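PDB 7E6I: glucose-6-phosphate 1-dehydrogenase from Kluyveromyces lactis, which catalyses the NADP-dependent oxidation of glucose 6-phosphate to 6-phosphogluconolactone, the first and probably rate-limiting step of the oxidative pentose-phosphate pathway. Local coordinates for residues A[225-237]-A[301-315]. Numbering follows the deposited sequence.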
ATOM      1  N   THR A 225      -1.925  -4.108 -19.069  1.00 43.57           N
ATOM      2  CA  THR A 225      -1.909  -5.437 -18.472  1.00 43.31           C
ATOM      3  C   THR A 225      -1.464  -6.507 -19.461  1.00 48.81           C
ATOM      4  O   THR A 225      -1.743  -7.691 -19.240  1.00 49.71           O
ATOM      5  CB  THR A 225      -3.289  -5.789 -17.923  1.00 41.74           C
ATOM      6  OG1 THR A 225      -4.247  -5.776 -18.992  1.00 40.83           O
ATOM      7  CG2 THR A 225      -3.701  -4.791 -16.823  1.00 40.58           C
ATOM      8  N   GLU A 226      -0.771  -6.118 -20.536  1.00 51.36           N
ATOM      9  CA  GLU A 226      -0.452  -7.040 -21.629  1.00 51.98           C
ATOM     10  C   GLU A 226       0.290  -8.272 -21.126  1.00 52.07           C
ATOM     11  O   GLU A 226       1.264  -8.177 -20.369  1.00 51.57           O
ATOM     12  CB  GLU A 226       0.382  -6.337 -22.702  1.00 50.32           C
ATOM     13  CG  GLU A 226      -0.164  -4.990 -23.143  1.00 49.56           C
ATOM     14  CD  GLU A 226       0.531  -3.818 -22.458  1.00 52.83           C
ATOM     15  OE1 GLU A 226       0.650  -3.825 -21.206  1.00 48.72           O
ATOM     16  OE2 GLU A 226       0.962  -2.887 -23.178  1.00 55.10           O
ATOM     17  N   GLY A 227      -0.172  -9.434 -21.561  1.00 49.75           N
ATOM     18  CA  GLY A 227       0.389 -10.670 -21.067  1.00 52.41           C
ATOM     19  C   GLY A 227      -0.457 -11.235 -19.953  1.00 52.06           C
ATOM     20  O   GLY A 227      -0.740 -12.437 -19.917  1.00 53.14           O
ATOM     21  N   ARG A 228      -0.889 -10.374 -19.037  1.00 51.99           N
ATOM     22  CA  ARG A 228      -1.644 -10.824 -17.879  1.00 51.13           C
ATOM     23  C   ARG A 228      -3.104 -10.392 -17.937  1.00 45.99           C
ATOM     24  O   ARG A 228      -3.796 -10.415 -16.918  1.00 46.90           O
ATOM     25  CB  ARG A 228      -0.982 -10.319 -16.599  1.00 47.72           C
ATOM     26  CG  ARG A 228       0.529 -10.321 -16.668  1.00 50.21           C
ATOM     27  CD  ARG A 228       1.154 -10.166 -15.284  1.00 49.66           C
ATOM     28  NE  ARG A 228       1.310 -11.472 -14.646  1.00 62.07           N
ATOM     29  CZ  ARG A 228       0.436 -12.001 -13.787  1.00 61.55           C
ATOM     30  NH1 ARG A 228      -0.659 -11.327 -13.433  1.00 60.92           N
ATOM     31  NH2 ARG A 228       0.659 -13.204 -13.273  1.00 58.56           N
ATOM     32  N   GLY A 229      -3.594 -10.013 -19.106  1.00 42.43           N
ATOM     33  CA  GLY A 229      -4.976  -9.575 -19.192  1.00 45.85           C
ATOM     34  C   GLY A 229      -5.965 -10.575 -18.621  1.00 48.26           C
ATOM     35  O   GLY A 229      -6.957 -10.194 -17.991  1.00 44.12           O
ATOM     36  N   GLY A 230      -5.715 -11.872 -18.834  1.00 50.56           N
ATOM     37  CA  GLY A 230      -6.669 -12.877 -18.395  1.00 45.91           C
ATOM     38  C   GLY A 230      -6.768 -12.950 -16.887  1.00 44.65           C
ATOM     39  O   GLY A 230      -7.845 -13.177 -16.333  1.00 44.06           O
ATOM     40  N   TYR A 231      -5.644 -12.751 -16.204  1.00 45.62           N
ATOM     41  CA  TYR A 231      -5.650 -12.682 -14.748  1.00 47.63           C
ATOM     42  C   TYR A 231      -6.357 -11.425 -14.257  1.00 44.13           C
ATOM     43  O   TYR A 231      -7.156 -11.473 -13.311  1.00 40.07           O
ATOM     44  CB  TYR A 231      -4.215 -12.707 -14.231  1.00 48.05           C
ATOM     45  CG  TYR A 231      -3.517 -14.022 -14.446  1.00 53.25           C
ATOM     46  CD1 TYR A 231      -4.054 -15.205 -13.952  1.00 54.48           C
ATOM     47  CD2 TYR A 231      -2.317 -14.086 -15.151  1.00 55.21           C
ATOM     48  CE1 TYR A 231      -3.414 -16.417 -14.148  1.00 56.79           C
ATOM     49  CE2 TYR A 231      -1.672 -15.289 -15.355  1.00 56.43           C
ATOM     50  CZ  TYR A 231      -2.224 -16.450 -14.847  1.00 58.41           C
ATOM     51  OH  TYR A 231      -1.590 -17.651 -15.051  1.00 60.93           O
ATOM     52  N   PHE A 232      -6.064 -10.286 -14.879  1.00 42.43           N
ATOM     53  CA  PHE A 232      -6.632  -9.030 -14.424  1.00 41.32           C
ATOM     54  C   PHE A 232      -8.141  -9.006 -14.586  1.00 41.66           C
ATOM     55  O   PHE A 232      -8.819  -8.226 -13.900  1.00 37.17           O
ATOM     56  CB  PHE A 232      -5.986  -7.881 -15.193  1.00 39.96           C
ATOM     57  CG  PHE A 232      -6.176  -6.534 -14.559  1.00 38.70           C
ATOM     58  CD1 PHE A 232      -5.393  -6.138 -13.490  1.00 39.75           C
ATOM     59  CD2 PHE A 232      -7.122  -5.650 -15.053  1.00 36.84           C
ATOM     60  CE1 PHE A 232      -5.549  -4.883 -12.922  1.00 35.52           C
ATOM     61  CE2 PHE A 232      -7.290  -4.406 -14.479  1.00 36.59           C
ATOM     62  CZ  PHE A 232      -6.502  -4.020 -13.417  1.00 31.87           C
ATOM     63  N   ASP A 233      -8.679  -9.872 -15.450  1.00 41.86           N
ATOM     64  CA  ASP A 233     -10.082  -9.773 -15.834  1.00 42.21           C
ATOM     65  C   ASP A 233     -11.001  -9.937 -14.635  1.00 41.08           C
ATOM     66  O   ASP A 233     -12.006  -9.232 -14.516  1.00 44.22           O
ATOM     67  CB  ASP A 233     -10.411 -10.812 -16.900  1.00 44.45           C
ATOM     68  CG  ASP A 233     -11.708 -10.513 -17.598  1.00 47.71           C
ATOM     69  OD1 ASP A 233     -11.736  -9.500 -18.322  1.00 49.43           O
ATOM     70  OD2 ASP A 233     -12.696 -11.261 -17.411  1.00 50.64           O
ATOM     71  N   SER A 234     -10.676 -10.849 -13.740  1.00 39.01           N
ATOM     72  CA  SER A 234     -11.491 -11.058 -12.558  1.00 42.99           C
ATOM     73  C   SER A 234     -11.129 -10.109 -11.416  1.00 42.51           C
ATOM     74  O   SER A 234     -11.789 -10.149 -10.370  1.00 41.64           O
ATOM     75  CB  SER A 234     -11.342 -12.500 -12.086  1.00 42.83           C
ATOM     76  OG  SER A 234      -9.974 -12.786 -11.839  1.00 45.23           O
ATOM     77  N   ILE A 235     -10.092  -9.279 -11.586  1.00 39.85           N
ATOM     78  CA  ILE A 235      -9.635  -8.341 -10.562  1.00 38.61           C
ATOM     79  C   ILE A 235     -10.249  -6.967 -10.817  1.00 37.75           C
ATOM     80  O   ILE A 235     -11.146  -6.532 -10.081  1.00 36.39           O
ATOM     81  CB  ILE A 235      -8.100  -8.226 -10.541  1.00 38.07           C
ATOM     82  CG1 ILE A 235      -7.417  -9.582 -10.339  1.00 38.44           C
ATOM     83  CG2 ILE A 235      -7.667  -7.285  -9.442  1.00 33.21           C
ATOM     84  CD1 ILE A 235      -7.975 -10.380  -9.216  1.00 40.38           C
ATOM     85  N   GLY A 236      -9.755  -6.273 -11.850  1.00 33.59           N
ATOM     86  CA  GLY A 236     -10.150  -4.914 -12.158  1.00 30.84           C
ATOM     87  C   GLY A 236      -9.401  -3.887 -11.321  1.00 32.45           C
ATOM     88  O   GLY A 236      -8.842  -4.184 -10.268  1.00 30.57           O
ATOM     89  N   ILE A 237      -9.410  -2.638 -11.803  1.00 28.59           N
ATOM     90  CA  ILE A 237      -8.545  -1.622 -11.209  1.00 26.21           C
ATOM     91  C   ILE A 237      -9.019  -1.268  -9.815  1.00 27.80           C
ATOM     92  O   ILE A 237      -8.210  -0.927  -8.939  1.00 25.52           O
ATOM     93  CB  ILE A 237      -8.468  -0.371 -12.112  1.00 28.35           C
ATOM     94  CG1 ILE A 237      -7.278   0.501 -11.729  1.00 27.91           C
ATOM     95  CG2 ILE A 237      -9.738   0.459 -12.039  1.00 26.11           C
ATOM     96  CD1 ILE A 237      -5.960  -0.169 -11.936  1.00 27.65           C
ATOM     97  N   TYR A 301      -6.941  -3.424 -24.557  1.00 44.77           N
ATOM     98  CA  TYR A 301      -7.023  -4.440 -23.520  1.00 44.58           C
ATOM     99  C   TYR A 301      -7.509  -5.768 -24.099  1.00 45.49           C
ATOM    100  O   TYR A 301      -7.039  -6.837 -23.686  1.00 44.86           O
ATOM    101  CB  TYR A 301      -7.932  -3.958 -22.386  1.00 39.19           C
ATOM    102  CG  TYR A 301      -8.209  -5.008 -21.330  1.00 40.47           C
ATOM    103  CD1 TYR A 301      -7.233  -5.369 -20.406  1.00 38.10           C
ATOM    104  CD2 TYR A 301      -9.450  -5.629 -21.247  1.00 38.45           C
ATOM    105  CE1 TYR A 301      -7.480  -6.323 -19.444  1.00 39.25           C
ATOM    106  CE2 TYR A 301      -9.707  -6.577 -20.279  1.00 39.39           C
ATOM    107  CZ  TYR A 301      -8.721  -6.930 -19.383  1.00 40.37           C
ATOM    108  OH  TYR A 301      -8.976  -7.899 -18.427  1.00 40.29           O
ATOM    109  N   LEU A 302      -8.405  -5.713 -25.092  1.00 44.01           N
ATOM    110  CA  LEU A 302      -8.986  -6.914 -25.684  1.00 48.31           C
ATOM    111  C   LEU A 302      -8.049  -7.607 -26.669  1.00 49.44           C
ATOM    112  O   LEU A 302      -8.191  -8.813 -26.895  1.00 53.28           O
ATOM    113  CB  LEU A 302     -10.308  -6.568 -26.375  1.00 46.58           C
ATOM    114  CG  LEU A 302     -11.438  -6.008 -25.496  1.00 46.44           C
ATOM    115  CD1 LEU A 302     -12.614  -5.608 -26.350  1.00 39.56           C
ATOM    116  CD2 LEU A 302     -11.890  -6.991 -24.415  1.00 46.72           C
ATOM    117  N   ASP A 303      -7.097  -6.879 -27.261  1.00 50.20           N
ATOM    118  CA  ASP A 303      -6.085  -7.509 -28.102  1.00 51.02           C
ATOM    119  C   ASP A 303      -5.304  -8.586 -27.366  1.00 53.40           C
ATOM    120  O   ASP A 303      -4.654  -9.409 -28.013  1.00 57.26           O
ATOM    121  CB  ASP A 303      -5.101  -6.467 -28.625  1.00 51.35           C
ATOM    122  CG  ASP A 303      -5.683  -5.611 -29.712  1.00 53.21           C
ATOM    123  OD1 ASP A 303      -6.752  -5.977 -30.243  1.00 52.23           O
ATOM    124  OD2 ASP A 303      -5.082  -4.561 -30.027  1.00 57.06           O
ATOM    125  N   ASP A 304      -5.315  -8.574 -26.037  1.00 57.08           N
ATOM    126  CA  ASP A 304      -4.629  -9.606 -25.273  1.00 57.37           C
ATOM    127  C   ASP A 304      -5.222 -10.970 -25.603  1.00 56.82           C
ATOM    128  O   ASP A 304      -6.441 -11.167 -25.534  1.00 55.53           O
ATOM    129  CB  ASP A 304      -4.748  -9.310 -23.773  1.00 52.17           C
ATOM    130  CG  ASP A 304      -3.819 -10.163 -22.930  1.00 55.36           C
ATOM    131  OD1 ASP A 304      -3.876 -11.407 -23.052  1.00 57.41           O
ATOM    132  OD2 ASP A 304      -3.039  -9.593 -22.129  1.00 56.07           O
ATOM    133  N   GLU A 305      -4.358 -11.916 -25.968  1.00 58.89           N
ATOM    134  CA  GLU A 305      -4.857 -13.233 -26.347  1.00 59.75           C
ATOM    135  C   GLU A 305      -5.490 -13.972 -25.174  1.00 56.82           C
ATOM    136  O   GLU A 305      -6.244 -14.924 -25.400  1.00 57.50           O
ATOM    137  CB  GLU A 305      -3.735 -14.076 -26.960  1.00 64.27           C
ATOM    138  CG  GLU A 305      -2.923 -14.889 -25.958  1.00 67.41           C
ATOM    139  CD  GLU A 305      -1.631 -15.438 -26.559  1.00 72.27           C
ATOM    140  OE1 GLU A 305      -0.664 -15.670 -25.796  1.00 68.44           O
ATOM    141  OE2 GLU A 305      -1.586 -15.628 -27.798  1.00 77.72           O
ATOM    142  N   THR A 306      -5.223 -13.555 -23.934  1.00 55.81           N
ATOM    143  CA  THR A 306      -5.802 -14.226 -22.774  1.00 52.88           C
ATOM    144  C   THR A 306      -7.094 -13.589 -22.283  1.00 49.50           C
ATOM    145  O   THR A 306      -7.642 -14.058 -21.285  1.00 51.38           O
ATOM    146  CB  THR A 306      -4.802 -14.276 -21.614  1.00 54.39           C
ATOM    147  OG1 THR A 306      -4.440 -12.941 -21.237  1.00 53.99           O
ATOM    148  CG2 THR A 306      -3.547 -15.063 -21.999  1.00 54.51           C
ATOM    149  N   VAL A 307      -7.610 -12.565 -22.957  1.00 50.62           N
ATOM    150  CA  VAL A 307      -8.844 -11.884 -22.559  1.00 53.81           C
ATOM    151  C   VAL A 307      -9.954 -12.249 -23.538  1.00 55.85           C
ATOM    152  O   VAL A 307      -9.774 -12.126 -24.756  1.00 56.80           O
ATOM    153  CB  VAL A 307      -8.658 -10.354 -22.513  1.00 49.25           C
ATOM    154  CG1 VAL A 307      -9.950  -9.669 -22.098  1.00 45.04           C
ATOM    155  CG2 VAL A 307      -7.555  -9.980 -21.570  1.00 47.76           C
ATOM    156  N   LYS A 308     -11.110 -12.661 -23.011  1.00 55.33           N
ATOM    157  CA  LYS A 308     -12.281 -12.827 -23.869  1.00 57.62           C
ATOM    158  C   LYS A 308     -12.665 -11.495 -24.496  1.00 60.33           C
ATOM    159  O   LYS A 308     -12.413 -10.421 -23.942  1.00 59.37           O
ATOM    160  CB  LYS A 308     -13.471 -13.377 -23.090  1.00 61.45           C
ATOM    161  CG  LYS A 308     -13.296 -14.791 -22.558  1.00 70.64           C
ATOM    162  CD  LYS A 308     -14.205 -15.031 -21.350  1.00 72.14           C
ATOM    163  CE  LYS A 308     -15.564 -15.619 -21.754  1.00 74.83           C
ATOM    164  NZ  LYS A 308     -16.213 -14.982 -22.958  1.00 74.00           N
ATOM    165  N   GLU A 309     -13.302 -11.567 -25.661  1.00 60.82           N
ATOM    166  CA  GLU A 309     -13.547 -10.356 -26.430  1.00 60.10           C
ATOM    167  C   GLU A 309     -14.747  -9.568 -25.924  1.00 55.56           C
ATOM    168  O   GLU A 309     -14.882  -8.398 -26.278  1.00 55.23           O
ATOM    169  CB  GLU A 309     -13.712 -10.699 -27.916  1.00 70.35           C
ATOM    170  CG  GLU A 309     -12.430 -10.476 -28.747  1.00 79.11           C
ATOM    171  CD  GLU A 309     -11.288 -11.450 -28.400  1.00 81.71           C
ATOM    172  OE1 GLU A 309     -11.542 -12.676 -28.317  1.00 80.38           O
ATOM    173  OE2 GLU A 309     -10.133 -10.981 -28.220  1.00 76.16           O
ATOM    174  N   ASP A 310     -15.603 -10.164 -25.096  1.00 51.49           N
ATOM    175  CA  ASP A 310     -16.733  -9.462 -24.503  1.00 52.03           C
ATOM    176  C   ASP A 310     -16.423  -8.907 -23.106  1.00 54.16           C
ATOM    177  O   ASP A 310     -17.351  -8.563 -22.360  1.00 50.54           O
ATOM    178  CB  ASP A 310     -17.940 -10.394 -24.429  1.00 52.87           C
ATOM    179  CG  ASP A 310     -17.662 -11.625 -23.590  1.00 60.73           C
ATOM    180  OD1 ASP A 310     -16.469 -11.972 -23.423  1.00 61.47           O
ATOM    181  OD2 ASP A 310     -18.629 -12.241 -23.090  1.00 68.42           O
ATOM    182  N   SER A 311     -15.145  -8.822 -22.741  1.00 49.95           N
ATOM    183  CA  SER A 311     -14.768  -8.469 -21.380  1.00 48.90           C
ATOM    184  C   SER A 311     -15.199  -7.050 -21.022  1.00 45.31           C
ATOM    185  O   SER A 311     -14.899  -6.096 -21.744  1.00 43.50           O
ATOM    186  CB  SER A 311     -13.259  -8.608 -21.212  1.00 46.11           C
ATOM    187  OG  SER A 311     -12.852  -8.062 -19.977  1.00 46.90           O
ATOM    188  N   LYS A 312     -15.884  -6.907 -19.888  1.00 44.92           N
ATOM    189  CA  LYS A 312     -16.233  -5.604 -19.340  1.00 43.31           C
ATOM    190  C   LYS A 312     -15.245  -5.137 -18.268  1.00 43.32           C
ATOM    191  O   LYS A 312     -15.605  -4.310 -17.420  1.00 43.77           O
ATOM    192  CB  LYS A 312     -17.648  -5.639 -18.764  1.00 42.15           C
ATOM    193  CG  LYS A 312     -18.732  -6.029 -19.757  1.00 50.21           C
ATOM    194  CD  LYS A 312     -20.098  -5.481 -19.317  1.00 53.12           C
ATOM    195  CE  LYS A 312     -20.540  -6.094 -17.984  1.00 59.08           C
ATOM    196  NZ  LYS A 312     -21.834  -6.847 -18.076  1.00 67.00           N
ATOM    197  N   CYS A 313     -14.012  -5.649 -18.281  1.00 38.53           N
ATOM    198  CA  CYS A 313     -13.075  -5.349 -17.206  1.00 36.67           C
ATOM    199  C   CYS A 313     -12.722  -3.862 -17.181  1.00 36.41           C
ATOM    200  O   CYS A 313     -12.409  -3.261 -18.216  1.00 34.10           O
ATOM    201  CB  CYS A 313     -11.809  -6.178 -17.350  1.00 37.09           C
ATOM    202  SG  CYS A 313     -10.677  -5.961 -15.961  1.00 38.19           S
ATOM    203  N   VAL A 314     -12.756  -3.279 -15.989  1.00 34.26           N
ATOM    204  CA  VAL A 314     -12.446  -1.867 -15.794  1.00 36.04           C
ATOM    205  C   VAL A 314     -10.946  -1.715 -15.560  1.00 31.95           C
ATOM    206  O   VAL A 314     -10.410  -2.244 -14.580  1.00 30.77           O
ATOM    207  CB  VAL A 314     -13.245  -1.295 -14.612  1.00 36.01           C
ATOM    208  CG1 VAL A 314     -12.884   0.124 -14.387  1.00 34.59           C
ATOM    209  CG2 VAL A 314     -14.736  -1.403 -14.869  1.00 36.09           C
ATOM    210  N   THR A 315     -10.268  -0.970 -16.434  1.00 30.78           N
ATOM    211  CA  THR A 315      -8.860  -0.641 -16.223  1.00 30.90           C
ATOM    212  C   THR A 315      -8.655   0.811 -15.794  1.00 28.09           C
ATOM    213  O   THR A 315      -7.527   1.200 -15.458  1.00 26.33           O
ATOM    214  CB  THR A 315      -8.036  -0.952 -17.489  1.00 31.82           C
ATOM    215  OG1 THR A 315      -8.423  -0.076 -18.552  1.00 31.42           O
ATOM    216  CG2 THR A 315      -8.272  -2.386 -17.940  1.00 35.27           C
TER
HETATM  217  O   HOH W   1      -2.887 -13.857 -18.437  1.00 51.13           O
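Asp304 reaches across to the amides of Gly227, in the turn leading into the short helix 229-232, and of Gly229, its first residue. The aspartate CB points at that helix, and CG, set anti to the backbone N (chi1 -168°), lies 4.0 Å from Gly229 CA. OD2 accepts from Gly227 N at 2.9 Å and from Gly229 N at 3.1 Å, the two amides arriving from opposite faces of the carboxylate. OD1 turns back into its own loop, where its anti lone pair takes Thr306 N in an Asx turn; Thr306 OG1 in turn receives Gly230 N at 2.9 Å. An alanine here would remove the carboxylate and is likely to leave Gly227 N and Gly229 N without their shared acceptor and Thr306 N without its Asx turn. Gly229 suits this spot, since a side-chain carbon should collide with Val307 CG2 and Asp304 OD2. One turn further on, Ser311 OG donates to Asp233 OD1, though the modelled length is doubtfully short, while Tyr301 OH lies 3.2 Å from the same oxygen, ring and carboxylate nearly coplanar. Cys313 SG packs obliquely against Phe232, 3.7 Å from CD2, and Ile237 N binds Val314 O at 3.0 Å. The loop between strands 285-291 and 316-321 thus packs against helix 229-232 and the first residues of helix 236-254, with Phe232 touching both Cys313 and Asp240, a glucose 6-phosphate pocket residue.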